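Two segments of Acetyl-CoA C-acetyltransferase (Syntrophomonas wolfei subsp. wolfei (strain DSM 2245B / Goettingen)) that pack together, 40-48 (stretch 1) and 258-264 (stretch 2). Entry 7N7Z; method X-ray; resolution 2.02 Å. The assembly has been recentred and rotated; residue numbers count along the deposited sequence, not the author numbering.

Stretch 1 40-48: AAIERAGVD
Stretch 2 (258-264) AAAVFMS

No hydrogen bond crosses between these two stretches; a helix end and a strand are held by van der Waals contacts, mostly between apolar side chains, and alanine supplies much of the surface. The axes of helix 40-45 and strand 258-264 come within 7.2 Å. Their N-to-C directions differ by 38°, with a signed crossing angle of -38°, so the two run roughly the same way. The register is set by Ala 41 and Ala 260, whose CA atoms lie 5.4 Å apart. The contact buries 257 Å², both sides summed, and joins parts of one chain more than 200 residues apart.

Stretch 1 enters as a helix already under way, with phi/psi near -62/-45 through Arg 44 and -67/-27 at Ala 45. Arg 44 N donates a hydrogen bond to Ala 40 O at 2.9 Å, and Ala 45 N donates one to Ala 41 O at 3.0 Å. Gly 46 ends the helix in a Schellman motif. Its phi/psi is 75/28, and positive phi favours glycine. Gly 46 N donates a hydrogen bond to Glu 43 O at 2.9 Å and a weak one to Ile 42 O at 3.1 Å. Val 47 (-103/141) and Asp 48 (-70/122) then continue in extended form.

Stretch 2 is a strand throughout, also begun earlier in the chain. Its phi/psi runs from -124/157 at Ala 258 through -156/147 at Ala 260 and -110/117 at Val 261 to -64/142 at Ser 264. The alternation of a strand turns the CA-to-CB bonds of Ala 259, Val 261 and Met 263 toward stretch 1. That of Ala 260 points away.

Ala 41 points toward the strand and sits close to its backbone. Ala 41 CB is 3.7 Å from Ala 259 O and 3.9 Å from Ala 260 N. Ala 41 CB also lies 4.0 Å from Ala 259 CB, a methyl-to-methyl contact.

Val 261 is the centre of the contact and has the largest covered area, 71 Å². Its chi1 is 178° (t). Val 261 CG2 lies 3.8 Å from Ala 41 O and 4.2 Å from Ala 41 CB. The CA-to-CB bond of Ile 42 points sideways; with chi1 -70° (m) and chi2 171° (t), Ile 42 CG1 lies 4.0 Å from Val 261 CG2. One turn after Ala 41, Ala 45 also points toward the strand, with Ala 45 CB 4.1 Å from Val 261 CB. Val 261 CG1 reaches Val 47 CG1 at 4.3 Å.

Past the glycine, Val 47 points toward the strand with chi1 73° (p). Val 47 CG2 meets Met 263 CE at 3.9 Å. Met 263 has chi1 -79° (m), chi2 -176° (t) and chi3 -145°, between wells; its long, unbranched chain carries the methyl to Val 47.

All the residues whose side chains make these contacts are buried, and all are apolar. Glu 43 points away and is exposed, as its charge suits. Ser 264 takes no part; its side chain caps a backbone N just past the stretch.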

# COMPACT_ATOMS: atom_id res chain seq x y z
N ALA B 40 -8.81 -35.51 -3.76
CA ALA B 40 -8.04 -36.70 -4.10
C ALA B 40 -7.98 -37.66 -2.93
O ALA B 40 -8.25 -38.86 -3.08
CB ALA B 40 -6.64 -36.30 -4.55
N ALA B 41 -7.63 -37.16 -1.74
CA ALA B 41 -7.56 -38.03 -0.57
C ALA B 41 -8.91 -38.64 -0.25
O ALA B 41 -9.00 -39.83 0.09
CB ALA B 41 -7.03 -37.24 0.63
N ILE B 42 -9.99 -37.86 -0.37
CA ILE B 42 -11.32 -38.36 -0.04
C ILE B 42 -11.73 -39.46 -1.01
O ILE B 42 -12.23 -40.51 -0.61
CB ILE B 42 -12.34 -37.21 -0.02
CG1 ILE B 42 -12.08 -36.30 1.19
CG2 ILE B 42 -13.76 -37.77 0.02
CD1 ILE B 42 -12.90 -35.03 1.19
N GLU B 43 -11.54 -39.22 -2.31
CA GLU B 43 -11.89 -40.24 -3.30
C GLU B 43 -11.07 -41.50 -3.09
O GLU B 43 -11.60 -42.62 -3.12
CB GLU B 43 -11.68 -39.70 -4.71
CG GLU B 43 -12.06 -40.70 -5.78
CD GLU B 43 -10.92 -41.66 -6.10
OE1 GLU B 43 -11.10 -42.88 -5.96
OE2 GLU B 43 -9.86 -41.18 -6.53
N ARG B 44 -9.76 -41.35 -2.91
CA ARG B 44 -8.89 -42.51 -2.74
C ARG B 44 -9.30 -43.33 -1.53
O ARG B 44 -9.25 -44.57 -1.56
CB ARG B 44 -7.43 -42.07 -2.63
CG ARG B 44 -6.87 -41.49 -3.91
CD ARG B 44 -5.58 -40.73 -3.67
NE ARG B 44 -5.02 -40.22 -4.92
CZ ARG B 44 -3.78 -39.78 -5.05
NH1 ARG B 44 -2.93 -39.75 -4.04
NH2 ARG B 44 -3.37 -39.35 -6.25
N ALA B 45 -9.71 -42.66 -0.45
CA ALA B 45 -10.19 -43.38 0.72
C ALA B 45 -11.49 -44.11 0.43
O ALA B 45 -11.78 -45.13 1.07
CB ALA B 45 -10.38 -42.41 1.89
N GLY B 46 -12.28 -43.62 -0.52
CA GLY B 46 -13.58 -44.21 -0.78
C GLY B 46 -14.63 -43.86 0.25
O GLY B 46 -15.56 -44.65 0.46
N VAL B 47 -14.50 -42.71 0.91
CA VAL B 47 -15.42 -42.29 1.95
C VAL B 47 -16.35 -41.22 1.38
O VAL B 47 -15.92 -40.37 0.59
CB VAL B 47 -14.66 -41.75 3.18
CG1 VAL B 47 -14.06 -40.38 2.87
CG2 VAL B 47 -15.59 -41.67 4.38
N ASP B 48 -17.61 -41.27 1.77
CA ASP B 48 -18.55 -40.22 1.41
C ASP B 48 -18.18 -38.95 2.16
O ASP B 48 -18.14 -38.97 3.40
CB ASP B 48 -19.98 -40.64 1.73
CG ASP B 48 -20.96 -39.49 1.64
OD1 ASP B 48 -20.78 -38.62 0.76
OD2 ASP B 48 -21.91 -39.45 2.45
N ALA B 258 -1.26 -30.79 0.50
CA ALA B 258 -1.43 -32.21 0.80
C ALA B 258 -2.69 -32.39 1.63
O ALA B 258 -3.17 -31.46 2.30
CB ALA B 258 -0.22 -32.77 1.55
N ALA B 259 -3.24 -33.60 1.59
CA ALA B 259 -4.45 -33.91 2.35
C ALA B 259 -4.44 -35.38 2.73
O ALA B 259 -3.78 -36.20 2.10
CB ALA B 259 -5.71 -33.56 1.56
N ALA B 260 -5.20 -35.70 3.77
CA ALA B 260 -5.27 -37.07 4.26
C ALA B 260 -6.58 -37.27 5.01
O ALA B 260 -7.10 -36.34 5.64
CB ALA B 260 -4.09 -37.40 5.18
N VAL B 261 -7.11 -38.48 4.91
CA VAL B 261 -8.33 -38.88 5.61
C VAL B 261 -7.94 -39.85 6.71
O VAL B 261 -7.42 -40.94 6.43
CB VAL B 261 -9.36 -39.50 4.66
CG1 VAL B 261 -10.60 -39.95 5.43
CG2 VAL B 261 -9.73 -38.52 3.56
N PHE B 262 -8.18 -39.47 7.96
CA PHE B 262 -7.87 -40.29 9.12
C PHE B 262 -9.16 -40.88 9.69
O PHE B 262 -10.24 -40.31 9.54
CB PHE B 262 -7.14 -39.48 10.19
CG PHE B 262 -5.82 -38.94 9.73
CD1 PHE B 262 -5.74 -37.71 9.10
CD2 PHE B 262 -4.66 -39.66 9.93
CE1 PHE B 262 -4.52 -37.21 8.67
CE2 PHE B 262 -3.44 -39.17 9.51
CZ PHE B 262 -3.37 -37.94 8.88
N MET B 263 -9.02 -42.04 10.34
CA MET B 263 -10.18 -42.75 10.86
C MET B 263 -9.77 -43.59 12.05
O MET B 263 -8.63 -44.06 12.14
CB MET B 263 -10.81 -43.66 9.80
CG MET B 263 -11.68 -42.94 8.80
SD MET B 263 -12.46 -44.09 7.65
CE MET B 263 -12.47 -43.09 6.16
N SER B 264 -10.72 -43.79 12.96
CA SER B 264 -10.57 -44.84 13.96
C SER B 264 -10.55 -46.19 13.26
O SER B 264 -11.26 -46.41 12.26
CB SER B 264 -11.71 -44.78 14.97
OG SER B 264 -12.93 -45.19 14.38